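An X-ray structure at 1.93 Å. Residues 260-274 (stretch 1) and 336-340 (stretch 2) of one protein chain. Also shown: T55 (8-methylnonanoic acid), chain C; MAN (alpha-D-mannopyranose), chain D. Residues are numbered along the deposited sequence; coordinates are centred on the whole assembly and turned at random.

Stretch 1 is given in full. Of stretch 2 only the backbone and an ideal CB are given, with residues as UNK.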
# COMPACT_ATOMS: atom_id res chain seq x y z
N ALA A 260 7.45 -31.31 -10.10
CA ALA A 260 7.94 -32.70 -10.33
C ALA A 260 8.21 -32.94 -11.80
O ALA A 260 9.25 -33.43 -12.18
CB ALA A 260 6.95 -33.73 -9.77
N GLY A 261 7.34 -32.49 -12.66
CA GLY A 261 7.60 -32.61 -14.06
C GLY A 261 8.46 -31.56 -14.72
O GLY A 261 8.64 -31.65 -15.91
N MET A 262 8.96 -30.55 -13.99
CA MET A 262 9.63 -29.40 -14.64
C MET A 262 11.18 -29.55 -14.79
O MET A 262 11.90 -29.43 -13.84
CB MET A 262 9.26 -28.11 -13.80
CG MET A 262 9.64 -26.72 -14.36
SD MET A 262 8.65 -26.19 -15.78
CE MET A 262 6.98 -26.02 -15.15
N THR A 263 11.72 -29.80 -15.99
CA THR A 263 13.15 -29.82 -16.20
C THR A 263 13.72 -28.40 -16.19
O THR A 263 13.00 -27.44 -16.39
CB THR A 263 13.51 -30.49 -17.53
OG1 THR A 263 12.85 -29.83 -18.63
CG2 THR A 263 13.08 -31.96 -17.46
N GLU A 264 15.03 -28.32 -16.09
CA GLU A 264 15.78 -27.10 -16.27
C GLU A 264 15.46 -26.41 -17.59
O GLU A 264 15.20 -25.19 -17.65
CB GLU A 264 17.24 -27.38 -16.09
CG GLU A 264 18.14 -26.15 -16.03
CD GLU A 264 19.57 -26.51 -15.60
OE1 GLU A 264 20.49 -25.67 -15.89
OE2 GLU A 264 19.81 -27.61 -14.94
N ALA A 265 15.33 -27.21 -18.65
CA ALA A 265 14.91 -26.68 -19.92
C ALA A 265 13.48 -26.13 -20.07
O ALA A 265 13.26 -25.08 -20.71
CB ALA A 265 15.21 -27.70 -21.08
N ALA A 266 12.53 -26.86 -19.54
CA ALA A 266 11.16 -26.48 -19.55
C ALA A 266 10.95 -25.19 -18.69
O ALA A 266 10.18 -24.35 -19.06
CB ALA A 266 10.30 -27.59 -18.99
N PHE A 267 11.60 -25.14 -17.55
CA PHE A 267 11.59 -23.96 -16.69
C PHE A 267 12.08 -22.75 -17.42
O PHE A 267 11.44 -21.72 -17.41
CB PHE A 267 12.41 -24.18 -15.44
CG PHE A 267 12.32 -23.04 -14.46
CD1 PHE A 267 11.31 -23.01 -13.52
CD2 PHE A 267 13.24 -22.01 -14.49
CE1 PHE A 267 11.22 -21.94 -12.61
CE2 PHE A 267 13.17 -20.97 -13.59
CZ PHE A 267 12.16 -20.94 -12.63
N SER A 268 13.27 -22.84 -18.00
CA SER A 268 13.75 -21.79 -18.85
C SER A 268 12.84 -21.39 -20.01
O SER A 268 12.60 -20.18 -20.22
CB SER A 268 15.17 -22.08 -19.33
OG SER A 268 15.67 -20.88 -19.93
N ARG A 269 12.31 -22.35 -20.74
CA ARG A 269 11.33 -22.03 -21.77
C ARG A 269 10.11 -21.22 -21.25
O ARG A 269 9.67 -20.25 -21.88
CB ARG A 269 10.87 -23.32 -22.47
CG ARG A 269 9.94 -23.09 -23.61
CD ARG A 269 10.63 -22.36 -24.76
NE ARG A 269 9.65 -22.08 -25.79
CZ ARG A 269 9.17 -22.99 -26.63
NH1 ARG A 269 9.53 -24.29 -26.57
NH2 ARG A 269 8.30 -22.62 -27.55
N LEU A 270 9.57 -21.63 -20.15
CA LEU A 270 8.45 -20.94 -19.50
C LEU A 270 8.76 -19.42 -19.21
O LEU A 270 7.99 -18.55 -19.57
CB LEU A 270 8.08 -21.64 -18.18
CG LEU A 270 7.01 -20.96 -17.29
CD1 LEU A 270 5.68 -20.84 -17.99
CD2 LEU A 270 6.80 -21.74 -16.05
N LEU A 271 9.84 -19.18 -18.51
CA LEU A 271 10.24 -17.79 -18.18
C LEU A 271 10.57 -16.97 -19.39
O LEU A 271 10.18 -15.80 -19.42
CB LEU A 271 11.34 -17.74 -17.13
CG LEU A 271 10.84 -17.84 -15.71
CD1 LEU A 271 10.23 -19.20 -15.38
CD2 LEU A 271 11.99 -17.49 -14.79
N ARG A 272 11.13 -17.59 -20.48
CA ARG A 272 11.32 -16.87 -21.71
C ARG A 272 10.03 -16.55 -22.39
O ARG A 272 9.85 -15.44 -22.86
CB ARG A 272 12.29 -17.53 -22.72
CG ARG A 272 13.67 -17.76 -22.12
CD ARG A 272 14.58 -18.45 -23.09
NE ARG A 272 15.79 -18.94 -22.38
CZ ARG A 272 16.95 -19.18 -22.98
NH1 ARG A 272 17.10 -18.94 -24.33
NH2 ARG A 272 17.98 -19.65 -22.24
N ASN A 273 9.16 -17.53 -22.51
CA ASN A 273 7.83 -17.34 -23.11
C ASN A 273 7.08 -16.13 -22.45
O ASN A 273 6.53 -15.28 -23.12
CB ASN A 273 6.96 -18.58 -22.84
CG ASN A 273 7.24 -19.77 -23.74
OD1 ASN A 273 6.70 -20.85 -23.52
ND2 ASN A 273 8.10 -19.61 -24.69
N HIS A 274 6.98 -16.22 -21.15
CA HIS A 274 6.27 -15.27 -20.32
C HIS A 274 6.87 -13.89 -20.45
O HIS A 274 6.16 -12.96 -20.71
CB HIS A 274 6.31 -15.73 -18.87
CG HIS A 274 5.76 -14.73 -17.89
ND1 HIS A 274 6.56 -13.80 -17.24
CD2 HIS A 274 4.49 -14.48 -17.48
CE1 HIS A 274 5.82 -13.03 -16.47
NE2 HIS A 274 4.57 -13.44 -16.57
N UNK A 336 5.45 -25.26 -25.33
CA UNK A 336 6.62 -26.11 -25.04
C UNK A 336 6.92 -26.37 -23.58
O UNK A 336 8.07 -26.67 -23.26
CB UNK A 336 7.86 -25.48 -25.67
N UNK A 337 5.93 -26.20 -22.71
CA UNK A 337 6.09 -26.33 -21.26
C UNK A 337 5.14 -27.46 -20.79
O UNK A 337 3.99 -27.23 -20.46
CB UNK A 337 5.79 -25.01 -20.55
N UNK A 338 5.67 -28.69 -20.70
CA UNK A 338 4.72 -29.80 -20.54
C UNK A 338 3.96 -29.82 -19.24
O UNK A 338 2.78 -30.13 -19.25
CB UNK A 338 5.46 -31.13 -20.68
N UNK A 339 4.61 -29.45 -18.11
CA UNK A 339 3.91 -29.65 -16.83
C UNK A 339 2.95 -28.52 -16.41
O UNK A 339 2.96 -28.19 -15.22
CB UNK A 339 4.95 -29.84 -15.73
N UNK A 340 2.18 -27.96 -17.36
CA UNK A 340 1.15 -26.89 -17.14
C UNK A 340 -0.29 -27.48 -17.19
O UNK A 340 -0.58 -28.21 -18.09
CB UNK A 340 1.29 -25.79 -18.20
CAD T55 C . 16.50 -25.01 -21.23
CAE T55 C . 17.61 -24.98 -22.20
CAG T55 C . 16.88 -24.40 -23.40
CAH T55 C . 15.83 -25.32 -24.10
CAI T55 C . 15.19 -24.75 -25.35
CAJ T55 C . 14.09 -25.56 -26.05
CAK T55 C . 13.69 -24.78 -27.29
CAL T55 C . 12.74 -25.32 -28.35
CAF T55 C . 18.71 -24.30 -21.34
C T55 C . 12.72 -24.38 -29.56
O T55 C . 13.60 -23.58 -29.77
C1 MAN D . 25.95 -26.41 -14.90
C2 MAN D . 24.63 -25.78 -15.35
C3 MAN D . 23.94 -25.10 -14.17
C4 MAN D . 23.79 -26.12 -13.01
C5 MAN D . 25.16 -26.69 -12.52
C6 MAN D . 24.99 -27.65 -11.30
O2 MAN D . 23.79 -26.77 -15.82
O3 MAN D . 22.61 -24.56 -14.60
O4 MAN D . 23.21 -25.39 -12.02
O5 MAN D . 25.85 -27.30 -13.66
O6 MAN D . 24.58 -28.98 -11.76

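Stretch 1 enters a helix at Glu 264. The second stretch has no regular helix or strand. It runs beside the helix face that carries Ala 266, Arg 269, Leu 270 and Asn 273, and position 339 comes near Gly 261 and Met 262. No hydrogen bond joins the two stretches, so fit depends on shape and apolar contact.

Position 336 has phi/psi of 72/21. A positive phi by itself favours glycine. The ideal CB points toward stretch 1 and lies 2.2 Å from Arg 269 NH1, which is a clash. With the arginine placed as it is, any side chain here would collide with it. The residue is Gly 336. Its CA comes to 3.8 Å from Arg 269 NH1, and its backbone N lies over one face of the guanidinium.

Position 337 has phi/psi of -120/94, an extended conformation. CA-to-CB points sideways. The ideal CB is 4.7 Å from Ala 266 O and 4.7 Å from Leu 270 CB. The gap would take a medium-sized apolar side chain; valine, isoleucine or leucine would all be reasonable. The residue is Val 337, with chi1 in t. Its CG2 packs against the helix, 3.7 Å from Leu 270 CA. Val 337 CG2 is also 4.0 Å from Ala 266 O. Val 337 CG1 lies 4.1 Å from Met 262 CE. The side chain touches both the helix and Met 262, which precedes it. This residue has the largest area covered by stretch 1.

Position 338 has phi/psi of -67/-38, and its ideal CB has nothing of stretch 1 within 5.5 Å. Many residues would suit, and the phi also allows proline. The residue is Pro 338. Ring closure onto N places Pro 338 CD 4.2 Å from Ala 266 CB, a modest apolar contact.

Position 339 points its ideal CB toward stretch 1, 4.0 Å from Gly 261 C and 4.4 Å from Met 262 CE. Glycine at 261 leaves this approach open. A compact apolar side chain would suit, and a phi of -85 is within reach of proline. The residue is Pro 339. Its CG sits 3.4 Å from Met 262 CE and 3.6 Å from Gly 261 O.

Position 340 points sideways, with nothing of stretch 1 near its ideal CB. Stretch 1 sets little constraint here. The residue is Ala 340. It makes no contact with stretch 1; its N gives a weak hydrogen bond to Pro 338 O at 2.9 Å.

Stretch 2, residues 336-340: GVPPA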
# COMPACT_ATOMS: atom_id res chain seq x y z
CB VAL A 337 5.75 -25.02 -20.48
CG1 VAL A 337 5.89 -25.16 -18.97
CG2 VAL A 337 6.66 -23.86 -20.93
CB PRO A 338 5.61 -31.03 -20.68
CG PRO A 338 6.72 -30.58 -21.58
CD PRO A 338 7.01 -29.18 -21.07
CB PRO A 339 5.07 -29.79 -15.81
CG PRO A 339 6.19 -29.05 -16.42
CD PRO A 339 6.03 -29.10 -17.91
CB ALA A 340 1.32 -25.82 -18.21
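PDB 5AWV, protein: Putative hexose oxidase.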